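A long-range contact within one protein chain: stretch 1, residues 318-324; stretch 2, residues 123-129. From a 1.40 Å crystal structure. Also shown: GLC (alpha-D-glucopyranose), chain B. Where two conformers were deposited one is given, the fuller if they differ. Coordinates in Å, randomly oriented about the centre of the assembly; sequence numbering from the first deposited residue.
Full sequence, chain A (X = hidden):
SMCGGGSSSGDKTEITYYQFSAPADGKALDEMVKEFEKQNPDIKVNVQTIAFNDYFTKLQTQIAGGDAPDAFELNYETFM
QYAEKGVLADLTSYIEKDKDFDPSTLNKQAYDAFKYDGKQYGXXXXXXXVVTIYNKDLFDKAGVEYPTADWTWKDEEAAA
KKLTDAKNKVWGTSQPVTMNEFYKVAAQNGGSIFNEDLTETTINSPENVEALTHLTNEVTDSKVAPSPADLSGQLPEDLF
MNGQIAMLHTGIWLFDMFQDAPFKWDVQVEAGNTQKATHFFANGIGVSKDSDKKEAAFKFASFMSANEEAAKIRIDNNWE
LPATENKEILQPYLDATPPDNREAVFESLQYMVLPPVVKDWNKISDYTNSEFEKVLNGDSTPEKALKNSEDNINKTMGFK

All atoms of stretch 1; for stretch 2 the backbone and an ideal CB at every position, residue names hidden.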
# COMPACT_ATOMS: atom_id res chain seq x y z
N ASN A 318 -11.27 -10.82 2.17
CA ASN A 318 -10.55 -10.11 1.11
C ASN A 318 -9.56 -9.10 1.66
O ASN A 318 -9.28 -8.10 1.00
CB ASN A 318 -11.51 -9.39 0.16
CG ASN A 318 -12.45 -10.33 -0.54
OD1 ASN A 318 -12.01 -11.22 -1.27
ND2 ASN A 318 -13.75 -10.12 -0.37
N TRP A 319 -9.03 -9.35 2.86
CA TRP A 319 -8.23 -8.34 3.57
C TRP A 319 -6.78 -8.44 3.17
O TRP A 319 -5.96 -9.03 3.85
CB TRP A 319 -8.48 -8.46 5.07
CG TRP A 319 -7.68 -7.47 5.87
CD1 TRP A 319 -7.14 -6.29 5.45
CD2 TRP A 319 -7.33 -7.62 7.24
NE1 TRP A 319 -6.48 -5.71 6.49
CE2 TRP A 319 -6.57 -6.50 7.61
CE3 TRP A 319 -7.58 -8.60 8.21
CZ2 TRP A 319 -6.04 -6.36 8.90
CZ3 TRP A 319 -7.06 -8.43 9.49
CH2 TRP A 319 -6.30 -7.31 9.81
N GLU A 320 -6.48 -7.88 2.01
CA GLU A 320 -5.15 -8.02 1.38
C GLU A 320 -4.89 -9.51 1.18
O GLU A 320 -5.84 -10.24 0.92
CB GLU A 320 -4.06 -7.29 2.15
CG GLU A 320 -4.38 -5.80 2.29
CD GLU A 320 -3.25 -4.95 2.81
OE1 GLU A 320 -2.17 -5.50 3.19
OE2 GLU A 320 -3.50 -3.72 2.86
N LEU A 321 -3.65 -9.97 1.24
CA LEU A 321 -3.28 -11.38 1.10
C LEU A 321 -2.49 -11.78 2.32
O LEU A 321 -1.69 -11.01 2.81
CB LEU A 321 -2.47 -11.59 -0.19
CG LEU A 321 -3.23 -11.38 -1.51
CD1 LEU A 321 -2.24 -11.39 -2.66
CD2 LEU A 321 -4.30 -12.42 -1.70
N PRO A 322 -2.70 -13.00 2.81
CA PRO A 322 -1.88 -13.53 3.90
C PRO A 322 -0.47 -13.81 3.43
O PRO A 322 -0.19 -13.94 2.25
CB PRO A 322 -2.62 -14.81 4.28
CG PRO A 322 -3.17 -15.27 2.96
CD PRO A 322 -3.57 -14.03 2.22
N ALA A 323 0.43 -13.84 4.39
CA ALA A 323 1.80 -14.19 4.08
C ALA A 323 2.01 -15.61 3.58
O ALA A 323 2.91 -15.86 2.80
CB ALA A 323 2.67 -13.95 5.28
N THR A 324 1.19 -16.55 4.04
CA THR A 324 1.31 -17.94 3.59
C THR A 324 0.99 -18.04 2.10
O THR A 324 0.02 -17.41 1.66
CB THR A 324 0.43 -18.86 4.46
OG1 THR A 324 0.89 -18.80 5.82
CG2 THR A 324 0.52 -20.30 3.94
N UNK A 123 7.29 -9.41 12.09
CA UNK A 123 6.65 -10.57 11.48
C UNK A 123 5.66 -10.11 10.43
O UNK A 123 4.77 -9.31 10.69
CB UNK A 123 5.95 -11.43 12.53
N UNK A 124 5.82 -10.65 9.23
CA UNK A 124 4.98 -10.21 8.13
C UNK A 124 3.55 -10.64 8.32
O UNK A 124 3.26 -11.80 8.61
CB UNK A 124 5.51 -10.75 6.80
N UNK A 125 2.64 -9.70 8.18
CA UNK A 125 1.21 -9.88 8.44
C UNK A 125 0.41 -10.02 7.16
O UNK A 125 -0.54 -10.82 7.09
CB UNK A 125 0.67 -8.70 9.26
N UNK A 126 0.74 -9.24 6.15
CA UNK A 126 -0.01 -9.27 4.90
C UNK A 126 0.82 -8.64 3.80
O UNK A 126 1.81 -7.96 4.04
CB UNK A 126 -1.35 -8.55 5.04
N UNK A 127 0.43 -8.88 2.55
CA UNK A 127 0.99 -8.14 1.43
C UNK A 127 -0.11 -7.78 0.45
O UNK A 127 -1.23 -8.34 0.48
CB UNK A 127 2.09 -8.95 0.73
N UNK A 128 0.23 -6.83 -0.41
CA UNK A 128 -0.81 -6.26 -1.29
C UNK A 128 -0.19 -5.54 -2.48
O UNK A 128 1.02 -5.34 -2.56
CB UNK A 128 -1.70 -5.29 -0.51
N UNK A 129 -1.05 -5.19 -3.43
CA UNK A 129 -0.65 -4.39 -4.59
C UNK A 129 -1.82 -3.56 -5.05
O UNK A 129 -2.87 -3.51 -4.42
CB UNK A 129 -0.14 -5.28 -5.73
C1 GLC B . -2.04 -0.06 2.21
C2 GLC B . -1.12 -1.17 2.66
C3 GLC B . 0.17 -0.59 3.22
C4 GLC B . 0.79 0.39 2.23
C5 GLC B . -0.22 1.47 1.87
C6 GLC B . 0.29 2.42 0.79
O2 GLC B . -1.80 -1.96 3.64
O3 GLC B . 1.07 -1.68 3.43
O4 GLC B . 1.88 1.03 2.89
O5 GLC B . -1.40 0.84 1.32
O6 GLC B . -0.86 3.23 0.46

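The backbone of 123-128 is a strand, extended except at 125, where psi is -40°, and pairs antiparallel with the short segment around Leu321. Two backbone hydrogen bonds pair position 127 with that residue: N of 127 donates to O of Leu321 (3.0 Å), and N of Leu321 donates to O of 127 (3.0 Å).

Position 123 lies beyond the reach of stretch 1, with nothing within 5.5 Å of its ideal CB. Stretch 1 therefore sets no preference there; the residue is Met123, which makes no contact across the pair.

At position 124 the CA-to-CB bond points toward stretch 1, and the ideal CB lies 4.5 Å from CB of Ala323. A methyl group offers neither charge nor hydrogen bond, so a small or medium apolar residue such as alanine, valine or isoleucine would suit. Val124, with chi1 in p, places CG1 3.7 Å from CB of Ala323.

Position 125 points its CB away, and nothing of stretch 1 lies within 5.5 Å of it, so many residues are possible; a long chain could still reach the indole of Trp319. Glu125 does so: with chi1 and chi2 both t, its OE2 comes to 3.8 Å from CH2 of Trp319, oblique to the ring, and is hydrogen-bonded elsewhere in the structure. Its backbone also takes part, since a water donates to O of Glu125 (2.6 Å) and accepts from N of Ala323 (2.9 Å), bridging the two stretches, whose own atoms, N of Ala323 and O of Glu125, are 4.2 Å apart.

Position 126 is more restrictive. Its ideal CB lies 3.3 Å from O of Leu321 and 3.7 Å from OE1 of Glu320, leaving little space on that side but presenting a carboxylate at short range. A small residue is favoured, and a short donor would use the acceptor: serine or threonine fits; alanine would also fit but could not donate to OE1 of Glu320. Ser126, with chi1 in p, donates from OG to OE1 of Glu320 (2.8 Å). Its CA also approaches O of Leu321 at 3.2 Å in a CA-H...O contact.

At position 127 the side chain emerges on the same face of the sheet as that of Leu321, which invites an apolar partner, whether leucine, methionine or an aromatic. Phe127, chi1 in p, lays one ring face over CB of Leu321, 4.1 Å from the ring centroid and only 15° off the normal, a CH-pi contact. CE2 meets CD1 of Leu321 at 3.7 Å.

Position 128 returns to the side of Glu320, with its ideal CB 3.7 Å from CD of that residue. The carboxylate and the nearby sugar favour a small, preferably polar residue; serine, threonine or glycine could be considered. In Ser128, OG is hydrogen-bonded to a water (2.7 Å), which donates to OE1 of Glu320 (2.8 Å) and also bonds O3 of the glucose (3.0 Å). OE2 of Glu320 accepts directly from the glucose O2 (2.6 Å).

Position 129 has no neighbour from stretch 1 near its CB; Asn129 turns its amide to a partner elsewhere in the structure.

Stretch 2 123-129: MVESFSN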
# COMPACT_ATOMS: atom_id res chain seq x y z
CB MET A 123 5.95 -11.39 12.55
CG MET A 123 6.90 -11.94 13.60
SD MET A 123 8.02 -13.24 13.00
CE MET A 123 7.03 -14.70 13.22
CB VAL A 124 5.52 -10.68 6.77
CG1 VAL A 124 5.65 -12.19 6.68
CG2 VAL A 124 4.63 -10.13 5.67
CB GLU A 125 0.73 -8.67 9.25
CG GLU A 125 -0.74 -8.66 9.51
CD GLU A 125 -1.30 -7.30 9.81
OE1 GLU A 125 -0.48 -6.30 9.73
OE2 GLU A 125 -2.49 -7.24 10.11
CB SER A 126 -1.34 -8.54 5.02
OG SER A 126 -1.18 -7.14 5.17
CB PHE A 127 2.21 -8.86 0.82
CG PHE A 127 1.88 -10.07 0.01
CD1 PHE A 127 1.77 -11.32 0.62
CD2 PHE A 127 1.68 -10.00 -1.36
CE1 PHE A 127 1.46 -12.46 -0.09
CE2 PHE A 127 1.36 -11.14 -2.07
CZ PHE A 127 1.27 -12.35 -1.43
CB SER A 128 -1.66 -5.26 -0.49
OG SER A 128 -0.90 -4.14 -0.07
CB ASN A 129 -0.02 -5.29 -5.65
CG ASN A 129 -0.96 -6.34 -6.16
OD1 ASN A 129 -2.16 -6.35 -5.88
ND2 ASN A 129 -0.43 -7.28 -6.93
O HOH W 1 -0.45 -13.46 7.10
O HOH W 2 0.25 -4.42 2.40
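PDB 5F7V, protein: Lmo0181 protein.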